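Local atomic coordinates of succinylglutamate desuccinylase/aspartoacylase (Shewanella frigidimarina, PDB entry 3LWU), a protein that binds a zinc ion and is probably a hydrolase of the succinylglutamate desuccinylase/aspartoacylase family, acting on ester bonds. Residues T157-L162 with L178-H183; G319-C324 with A370-G375; P336-L341 with T376-V381. One frame throughout, in Å; residues are numbered along the deposited sequence. Where two conformers were deposited one is given.

Contact 1 (T157-L162 with L178-H183)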
loop_
_atom_site.group_PDB
_atom_site.type_symbol
_atom_site.label_atom_id
_atom_site.label_comp_id
_atom_site.label_asym_id
_atom_site.label_seq_id
_atom_site.Cartn_x
_atom_site.Cartn_y
_atom_site.Cartn_z
ATOM N N THR A 157 2.146 13.694 -33.474
ATOM C CA THR A 157 3.396 13.368 -32.789
ATOM C C THR A 157 3.084 12.772 -31.419
ATOM O O THR A 157 3.818 11.928 -30.889
ATOM C CB THR A 157 4.309 14.600 -32.620
ATOM O OG1 THR A 157 3.561 15.645 -32.001
ATOM C CG2 THR A 157 4.883 15.087 -33.986
ATOM N N CYS A 158 1.974 13.215 -30.852
ATOM C CA CYS A 158 1.463 12.618 -29.637
ATOM C C CYS A 158 1.019 11.160 -29.838
ATOM O O CYS A 158 1.405 10.256 -29.081
ATOM C CB CYS A 158 0.281 13.448 -29.180
ATOM S SG CYS A 158 0.263 13.714 -27.531
ATOM N N GLN A 159 0.176 10.947 -30.844
ATOM C CA GLN A 159 -0.258 9.599 -31.242
ATOM C C GLN A 159 0.908 8.669 -31.604
ATOM O O GLN A 159 0.857 7.468 -31.308
ATOM C CB GLN A 159 -1.242 9.675 -32.408
ATOM C CG GLN A 159 -2.635 10.118 -31.969
ATOM C CD GLN A 159 -3.530 10.594 -33.113
ATOM O OE1 GLN A 159 -3.076 10.866 -34.231
ATOM N NE2 GLN A 159 -4.817 10.715 -32.816
ATOM N N ALA A 160 1.956 9.226 -32.205
ATOM C CA ALA A 160 3.138 8.455 -32.574
ATOM C C ALA A 160 3.827 7.830 -31.359
ATOM O O ALA A 160 4.432 6.781 -31.475
ATOM C CB ALA A 160 4.169 9.342 -33.394
ATOM N N ARG A 161 3.738 8.470 -30.193
ATOM C CA ARG A 161 4.350 7.923 -28.980
ATOM C C ARG A 161 3.743 6.558 -28.632
ATOM O O ARG A 161 4.377 5.746 -27.947
ATOM C CB ARG A 161 4.226 8.881 -27.780
ATOM C CG ARG A 161 5.111 10.145 -27.800
ATOM C CD ARG A 161 6.569 9.898 -27.371
ATOM N NE ARG A 161 6.672 9.422 -25.979
ATOM C CZ ARG A 161 7.672 8.682 -25.481
ATOM N NH1 ARG A 161 8.679 8.295 -26.262
ATOM N NH2 ARG A 161 7.652 8.295 -24.187
ATOM N N LEU A 162 2.524 6.297 -29.098
ATOM C CA LEU A 162 1.849 5.038 -28.780
ATOM C C LEU A 162 2.410 3.795 -29.476
ATOM O O LEU A 162 2.029 2.679 -29.132
ATOM C CB LEU A 162 0.348 5.137 -29.070
ATOM C CG LEU A 162 -0.465 6.095 -28.208
ATOM C CD1 LEU A 162 -1.929 6.174 -28.699
ATOM C CD2 LEU A 162 -0.422 5.646 -26.761
ATOM N N LEU A 178 -4.932 10.984 -23.393
ATOM C CA LEU A 178 -5.679 12.170 -22.969
ATOM C C LEU A 178 -5.224 13.421 -23.719
ATOM O O LEU A 178 -6.039 14.255 -24.098
ATOM C CB LEU A 178 -5.550 12.392 -21.471
ATOM C CG LEU A 178 -6.099 11.242 -20.588
ATOM C CD1 LEU A 178 -5.874 11.561 -19.115
ATOM C CD2 LEU A 178 -7.581 10.895 -20.850
ATOM N N GLN A 179 -3.916 13.539 -23.919
ATOM C CA GLN A 179 -3.300 14.716 -24.478
ATOM C C GLN A 179 -3.688 14.847 -25.955
ATOM O O GLN A 179 -3.906 15.984 -26.460
ATOM C CB GLN A 179 -1.772 14.615 -24.299
ATOM C CG GLN A 179 -0.966 15.832 -24.733
ATOM C CD GLN A 179 0.533 15.756 -24.358
ATOM O OE1 GLN A 179 0.942 15.027 -23.446
ATOM N NE2 GLN A 179 1.344 16.540 -25.051
ATOM N N ALA A 180 -3.763 13.703 -26.645
ATOM C CA ALA A 180 -4.160 13.661 -28.064
ATOM C C ALA A 180 -5.524 14.302 -28.248
ATOM O O ALA A 180 -5.727 15.050 -29.197
ATOM C CB ALA A 180 -4.196 12.240 -28.583
HETATM N N MSE A 181 -6.454 14.038 -27.321
HETATM C CA MSE A 181 -7.762 14.712 -27.352
HETATM C C MSE A 181 -7.655 16.197 -26.963
HETATM O O MSE A 181 -8.259 17.056 -27.619
HETATM C CB MSE A 181 -8.759 14.008 -26.444
HETATM C CG MSE A 181 -9.226 12.669 -26.959
HETATM SE SE MSE A 181 -10.538 11.856 -25.720
HETATM C CE MSE A 181 -9.296 11.488 -24.267
ATOM N N ALA A 182 -6.878 16.505 -25.924
ATOM C CA ALA A 182 -6.747 17.889 -25.442
ATOM C C ALA A 182 -6.191 18.801 -26.535
ATOM O O ALA A 182 -6.613 19.956 -26.689
ATOM C CB ALA A 182 -5.859 17.950 -24.181
ATOM N N HIS A 183 -5.264 18.269 -27.324
ATOM C CA HIS A 183 -4.628 19.037 -28.401
ATOM C C HIS A 183 -5.616 19.495 -29.497
ATOM O O HIS A 183 -5.339 20.455 -30.189
ATOM C CB HIS A 183 -3.479 18.246 -29.039
ATOM C CG HIS A 183 -2.171 18.358 -28.314
ATOM N ND1 HIS A 183 -1.682 19.550 -27.827
ATOM C CD2 HIS A 183 -1.231 17.419 -28.017
ATOM C CE1 HIS A 183 -0.513 19.338 -27.240
ATOM N NE2 HIS A 183 -0.206 18.056 -27.359
#

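Contact 2 (G319-C324 with A370-G375)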
loop_
_atom_site.group_PDB
_atom_site.type_symbol
_atom_site.label_atom_id
_atom_site.label_comp_id
_atom_site.label_asym_id
_atom_site.label_seq_id
_atom_site.Cartn_x
_atom_site.Cartn_y
_atom_site.Cartn_z
ATOM N N GLY A 319 5.233 14.693 14.533
ATOM C CA GLY A 319 4.293 14.601 15.639
ATOM C C GLY A 319 2.851 14.468 15.185
ATOM O O GLY A 319 2.577 14.097 14.053
ATOM N N LEU A 320 1.925 14.742 16.088
ATOM C CA LEU A 320 0.511 14.776 15.770
ATOM C C LEU A 320 0.097 16.234 15.604
ATOM O O LEU A 320 0.516 17.090 16.378
ATOM C CB LEU A 320 -0.271 14.100 16.885
ATOM C CG LEU A 320 0.097 12.649 17.117
ATOM C CD1 LEU A 320 -0.763 12.000 18.256
ATOM C CD2 LEU A 320 -0.039 11.892 15.791
ATOM N N ILE A 321 -0.706 16.504 14.573
ATOM C CA ILE A 321 -0.964 17.822 14.105
ATOM C C ILE A 321 -2.421 18.275 14.195
ATOM O O ILE A 321 -3.340 17.604 13.696
ATOM C CB ILE A 321 -0.548 17.953 12.636
ATOM C CG1 ILE A 321 0.917 17.553 12.473
ATOM C CG2 ILE A 321 -0.741 19.435 12.150
ATOM C CD1 ILE A 321 1.866 18.495 13.197
ATOM N N GLU A 322 -2.588 19.440 14.831
ATOM C CA GLU A 322 -3.831 20.184 14.746
ATOM C C GLU A 322 -3.659 21.360 13.778
ATOM O O GLU A 322 -2.760 22.190 13.916
ATOM C CB GLU A 322 -4.332 20.671 16.117
ATOM C CG GLU A 322 -5.741 21.301 16.019
ATOM C CD GLU A 322 -6.463 21.436 17.352
ATOM O OE1 GLU A 322 -6.048 20.818 18.351
ATOM O OE2 GLU A 322 -7.458 22.176 17.391
ATOM N N TYR A 323 -4.519 21.383 12.761
ATOM C CA TYR A 323 -4.459 22.368 11.689
ATOM C C TYR A 323 -5.280 23.566 12.126
ATOM O O TYR A 323 -6.480 23.516 12.058
ATOM C CB TYR A 323 -4.960 21.761 10.353
ATOM C CG TYR A 323 -4.044 20.637 9.887
ATOM C CD1 TYR A 323 -2.866 20.904 9.225
ATOM C CD2 TYR A 323 -4.345 19.308 10.165
ATOM C CE1 TYR A 323 -2.008 19.891 8.838
ATOM C CE2 TYR A 323 -3.501 18.305 9.801
ATOM C CZ TYR A 323 -2.332 18.593 9.142
ATOM O OH TYR A 323 -1.471 17.570 8.803
ATOM N N CYS A 324 -4.639 24.607 12.641
ATOM C CA CYS A 324 -5.348 25.772 13.156
ATOM C C CYS A 324 -5.767 26.727 12.067
ATOM O O CYS A 324 -6.804 27.338 12.161
ATOM C CB CYS A 324 -4.465 26.556 14.136
ATOM S SG CYS A 324 -3.942 25.564 15.466
ATOM N N ALA A 370 -3.293 13.560 10.290
ATOM C CA ALA A 370 -2.898 14.289 11.470
ATOM C C ALA A 370 -1.621 13.732 12.065
ATOM O O ALA A 370 -1.200 14.242 13.090
ATOM C CB ALA A 370 -3.995 14.262 12.504
ATOM N N SER A 371 -0.995 12.719 11.459
ATOM C CA SER A 371 0.338 12.266 11.920
ATOM C C SER A 371 1.380 12.472 10.842
ATOM O O SER A 371 1.210 12.031 9.700
ATOM C CB SER A 371 0.327 10.803 12.346
ATOM O OG SER A 371 -0.467 10.037 11.496
ATOM N N VAL A 372 2.463 13.146 11.198
ATOM C CA VAL A 372 3.488 13.497 10.224
ATOM C C VAL A 372 4.903 13.145 10.678
ATOM O O VAL A 372 5.181 12.970 11.853
ATOM C CB VAL A 372 3.388 14.990 9.868
ATOM C CG1 VAL A 372 1.949 15.334 9.485
ATOM C CG2 VAL A 372 3.941 15.922 11.014
ATOM N N LEU A 373 5.803 13.075 9.714
ATOM C CA LEU A 373 7.203 12.890 9.973
ATOM C C LEU A 373 7.868 14.248 9.877
ATOM O O LEU A 373 7.281 15.238 9.393
ATOM C CB LEU A 373 7.791 11.922 8.944
ATOM C CG LEU A 373 7.301 10.467 8.834
ATOM C CD1 LEU A 373 5.901 10.330 8.283
ATOM C CD2 LEU A 373 8.301 9.660 7.957
ATOM N N GLN A 374 9.121 14.315 10.300
ATOM C CA GLN A 374 9.932 15.441 9.961
ATOM C C GLN A 374 10.038 15.500 8.436
ATOM O O GLN A 374 10.334 14.494 7.752
ATOM C CB GLN A 374 11.296 15.350 10.628
ATOM C CG GLN A 374 12.144 16.604 10.426
ATOM C CD GLN A 374 13.445 16.570 11.161
ATOM O OE1 GLN A 374 14.027 15.521 11.360
ATOM N NE2 GLN A 374 13.936 17.734 11.538
ATOM N N GLY A 375 9.760 16.685 7.901
ATOM C CA GLY A 375 9.675 16.913 6.465
ATOM C C GLY A 375 8.335 16.668 5.765
ATOM O O GLY A 375 8.197 17.028 4.608
#

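Contact 3 (P336-L341 with T376-V381)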
loop_
_atom_site.group_PDB
_atom_site.type_symbol
_atom_site.label_atom_id
_atom_site.label_comp_id
_atom_site.label_asym_id
_atom_site.label_seq_id
_atom_site.Cartn_x
_atom_site.Cartn_y
_atom_site.Cartn_z
ATOM N N PRO A 336 -1.087 31.265 14.637
ATOM C CA PRO A 336 -0.686 29.866 14.512
ATOM C C PRO A 336 -1.164 29.187 13.219
ATOM O O PRO A 336 -2.304 29.348 12.786
ATOM C CB PRO A 336 -1.299 29.203 15.767
ATOM C CG PRO A 336 -2.522 29.980 16.058
ATOM C CD PRO A 336 -2.099 31.448 15.700
ATOM N N LEU A 337 -0.249 28.491 12.580
ATOM C CA LEU A 337 -0.547 27.673 11.436
ATOM C C LEU A 337 -0.971 26.271 11.904
ATOM O O LEU A 337 -2.032 25.797 11.541
ATOM C CB LEU A 337 0.690 27.563 10.551
ATOM C CG LEU A 337 0.507 26.834 9.230
ATOM C CD1 LEU A 337 -0.181 27.779 8.188
ATOM C CD2 LEU A 337 1.890 26.345 8.739
ATOM N N VAL A 338 -0.111 25.622 12.690
ATOM C CA VAL A 338 -0.439 24.329 13.333
ATOM C C VAL A 338 -0.006 24.326 14.798
ATOM O O VAL A 338 0.831 25.143 15.217
ATOM C CB VAL A 338 0.257 23.136 12.653
ATOM C CG1 VAL A 338 -0.120 23.062 11.201
ATOM C CG2 VAL A 338 1.749 23.178 12.847
ATOM N N ASN A 339 -0.602 23.433 15.575
ATOM C CA ASN A 339 -0.031 23.007 16.839
ATOM C C ASN A 339 0.485 21.584 16.670
ATOM O O ASN A 339 -0.168 20.754 16.068
ATOM C CB ASN A 339 -1.066 23.104 17.955
ATOM C CG ASN A 339 -1.627 24.527 18.105
ATOM O OD1 ASN A 339 -0.874 25.474 18.111
ATOM N ND2 ASN A 339 -2.934 24.663 18.231
ATOM N N ILE A 340 1.667 21.308 17.187
ATOM C CA ILE A 340 2.199 19.956 17.197
ATOM C C ILE A 340 2.104 19.384 18.598
ATOM O O ILE A 340 2.602 19.975 19.549
ATOM C CB ILE A 340 3.673 19.952 16.769
ATOM C CG1 ILE A 340 3.846 20.698 15.436
ATOM C CG2 ILE A 340 4.193 18.523 16.666
ATOM C CD1 ILE A 340 5.299 20.683 14.907
ATOM N N LEU A 341 1.452 18.238 18.702
ATOM C CA LEU A 341 1.347 17.489 19.936
ATOM C C LEU A 341 2.393 16.378 19.909
ATOM O O LEU A 341 2.450 15.594 18.957
ATOM C CB LEU A 341 -0.056 16.886 20.069
ATOM C CG LEU A 341 -0.324 15.898 21.234
ATOM C CD1 LEU A 341 -0.168 16.619 22.546
ATOM C CD2 LEU A 341 -1.734 15.224 21.131
ATOM N N THR A 376 7.335 16.045 6.408
ATOM C CA THR A 376 6.064 15.883 5.738
ATOM C C THR A 376 5.541 17.304 5.365
ATOM O O THR A 376 5.721 18.243 6.133
ATOM C CB THR A 376 5.044 15.116 6.612
ATOM O OG1 THR A 376 5.597 13.845 6.996
ATOM C CG2 THR A 376 3.748 14.888 5.857
ATOM N N GLU A 377 4.962 17.462 4.170
ATOM C CA GLU A 377 4.323 18.720 3.761
ATOM C C GLU A 377 3.120 19.000 4.655
ATOM O O GLU A 377 2.291 18.129 4.787
ATOM C CB GLU A 377 3.821 18.605 2.331
ATOM C CG GLU A 377 3.112 19.866 1.783
ATOM C CD GLU A 377 1.883 19.512 0.922
ATOM O OE1 GLU A 377 0.833 18.972 1.463
ATOM O OE2 GLU A 377 1.973 19.757 -0.280
ATOM N N LEU A 378 3.063 20.155 5.319
ATOM C CA LEU A 378 1.949 20.462 6.224
ATOM C C LEU A 378 0.939 21.305 5.488
ATOM O O LEU A 378 -0.228 20.967 5.472
ATOM C CB LEU A 378 2.388 21.168 7.517
ATOM C CG LEU A 378 3.090 20.353 8.598
ATOM C CD1 LEU A 378 3.472 21.226 9.786
ATOM C CD2 LEU A 378 2.263 19.166 9.011
ATOM N N TYR A 379 1.406 22.419 4.923
ATOM C CA TYR A 379 0.596 23.336 4.146
ATOM C C TYR A 379 1.309 23.809 2.883
ATOM O O TYR A 379 2.552 23.847 2.797
ATOM C CB TYR A 379 0.286 24.630 4.919
ATOM C CG TYR A 379 -0.871 24.636 5.900
ATOM C CD1 TYR A 379 -0.698 24.190 7.220
ATOM C CD2 TYR A 379 -2.109 25.207 5.559
ATOM C CE1 TYR A 379 -1.740 24.235 8.136
ATOM C CE2 TYR A 379 -3.172 25.239 6.480
ATOM C CZ TYR A 379 -2.975 24.756 7.774
ATOM O OH TYR A 379 -3.977 24.811 8.730
ATOM N N LYS A 380 0.503 24.274 1.939
ATOM C CA LYS A 380 0.978 25.199 0.910
ATOM C C LYS A 380 0.275 26.524 1.120
ATOM O O LYS A 380 -0.954 26.550 1.322
ATOM C CB LYS A 380 0.700 24.682 -0.481
ATOM C CG LYS A 380 1.472 23.439 -0.902
ATOM C CD LYS A 380 1.666 23.591 -2.369
ATOM C CE LYS A 380 1.785 22.358 -3.180
ATOM N NZ LYS A 380 1.879 22.950 -4.571
ATOM N N VAL A 381 1.045 27.608 1.100
ATOM C CA VAL A 381 0.536 28.913 1.393
ATOM C C VAL A 381 0.982 29.915 0.300
ATOM O O VAL A 381 2.079 29.811 -0.249
ATOM C CB VAL A 381 1.009 29.398 2.784
ATOM C CG1 VAL A 381 0.665 28.355 3.897
ATOM C CG2 VAL A 381 2.503 29.750 2.759
#

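Contact 1 (T157-L162 with L178-H183)
C158 and Q179 carry a small helix-to-helix contact in the catalytic domain, between the C-terminal parts of helices 143-160 and 170-182. The two backbones come nearest at C158 and A180, whose CA atoms are 5.9 Å apart, a close approach that the small side chains there permit. The thiol does most of the touching. C158 SG lies alongside the whole side chain of Q179, from CB to the amide NE2, closest to Q179 CG at 3.7 Å. Q179 can lie along the sulfur because its CG is anti to the backbone N (chi1 -175°) and the chain stays extended beyond it. The same sulfur reaches the imidazole of H183 at the edge of the ring, near its plane, with C158 SG 4.0 Å from H183 CD2. Four residues apart, Q179 and H183 are tied together: Q179 NE2 donates to H183 NE2 over 3.2 Å, in the plane of the amide but tilted 30° from that of the imidazole. The other end of the amide is held too, since Q179 OE1 accepts from F125 N. On the more exposed flank, Q159 CG comes 4.3 Å from A180 CB. Helix 170-182 is in turn packed on strand 56-60 through L178 and A182, which rest on Y57, and on helix 230-247, where L178 meets M230.

Contact 2 (G319-C324 with A370-G375)
I321 and V372 meet at about a right angle on one face of a four-stranded antiparallel sheet, where strand 319-323 pairs with the short outermost strand 371-372. I321 turns CG1 anti to its carbonyl carbon (chi1 -56°), which lays that branch against the valine: I321 CG1 comes 3.7 Å from V372 CG2 and nearly as close to V372 CG1. Y323 slants in from the same strand. Its ring carries I321 CG2 over one face, offset toward the rim, and Y323 OH approaches V372 CG1 at 4.1 Å; that hydroxyl is hydrogen-bonded to S369 O. L378 touches I321, Y323 and V372 alike, in a mainly apolar cluster where H366 also stacks on the Y323 ring. L320 and S371, a non-hydrogen-bonded pair, point to the other side of the sheet, where L320 CD2 touches S371 CB at 3.6 Å. Another subunit packs on that side, its N70 on L320 and its E267 on S371. G319 and V372 form a hydrogen-bonded pair with two unequal links. V372 N reaches G319 O at 3.0 Å, almost in line with the carbonyl, whereas G319 N meets V372 O at 3.2 Å from above the carbonyl plane. Beyond them A370 adds a short bond of its own, with A370 O accepting from I321 N at 2.7 Å and also lying 3.2 Å from L320 CA.

Contact 3 (P336-L341 with T376-V381)
L337 swings its CG away from the backbone N (chi1 -175°), out over the ring of Y379, whose own CG is anti to its carbonyl carbon (chi1 -83°). The result is a CH-pi contact over the middle of the ring: L337 CD1 sits 3.8 Å from the centroid of Y379, only 11° off the ring normal. L337 CG is closer still to the rim, 3.5 Å from Y379 CD1. V338, the next residue, uses the edge of the same ring, with V338 CG1 in its plane and 3.7 Å from Y379 CE1. The valine's other branch goes elsewhere: V338 CG2 meets L378 CD1 at 4.0 Å. Consecutive residues on both sides can take part because each pair belongs to a classic beta bulge, L337 and V338 facing I355, L378 and Y379 facing F313. A bulge turns two neighbouring side chains to one side of the strand, here toward each other. No backbone pairing joins the segments; even V338 CA and L378 CA stay 8.4 Å apart, so the meeting is through side chains, as between strands of different sheets. V381 CG1 lies at the margin, 4.4 Å from L337 CD1. All five touching residues are buried, and no hydrogen bond crosses between them. The contact therefore rests on apolar and CH-pi packing, while the phenol satisfies its one polar atom outside it, through a hydrogen bond between Y379 OH and A325 O.

In the fold
Contact 1 stands apart, about 40 Å from the other two, centre to centre, and across the chain's centre from them; it joins helices in the catalytic domain. Contacts 2 and 3 touch, in the region of strands that follows. Strands 319-323 and 336-341 are neighbours in one antiparallel sheet, joined by probable backbone hydrogen bonds, L341 N to L320 O and N339 N to E322 O. Contact 2 adds another strand to that sheet through backbone bonds, whereas contact 3 packs L337 and V338 against strand 377-382. All three are largely buried, but contact 1 has one exposed residue, Q159, and touches no other chain, whereas contacts 2 and 3 both meet two other subunits, contact 2 more extensively.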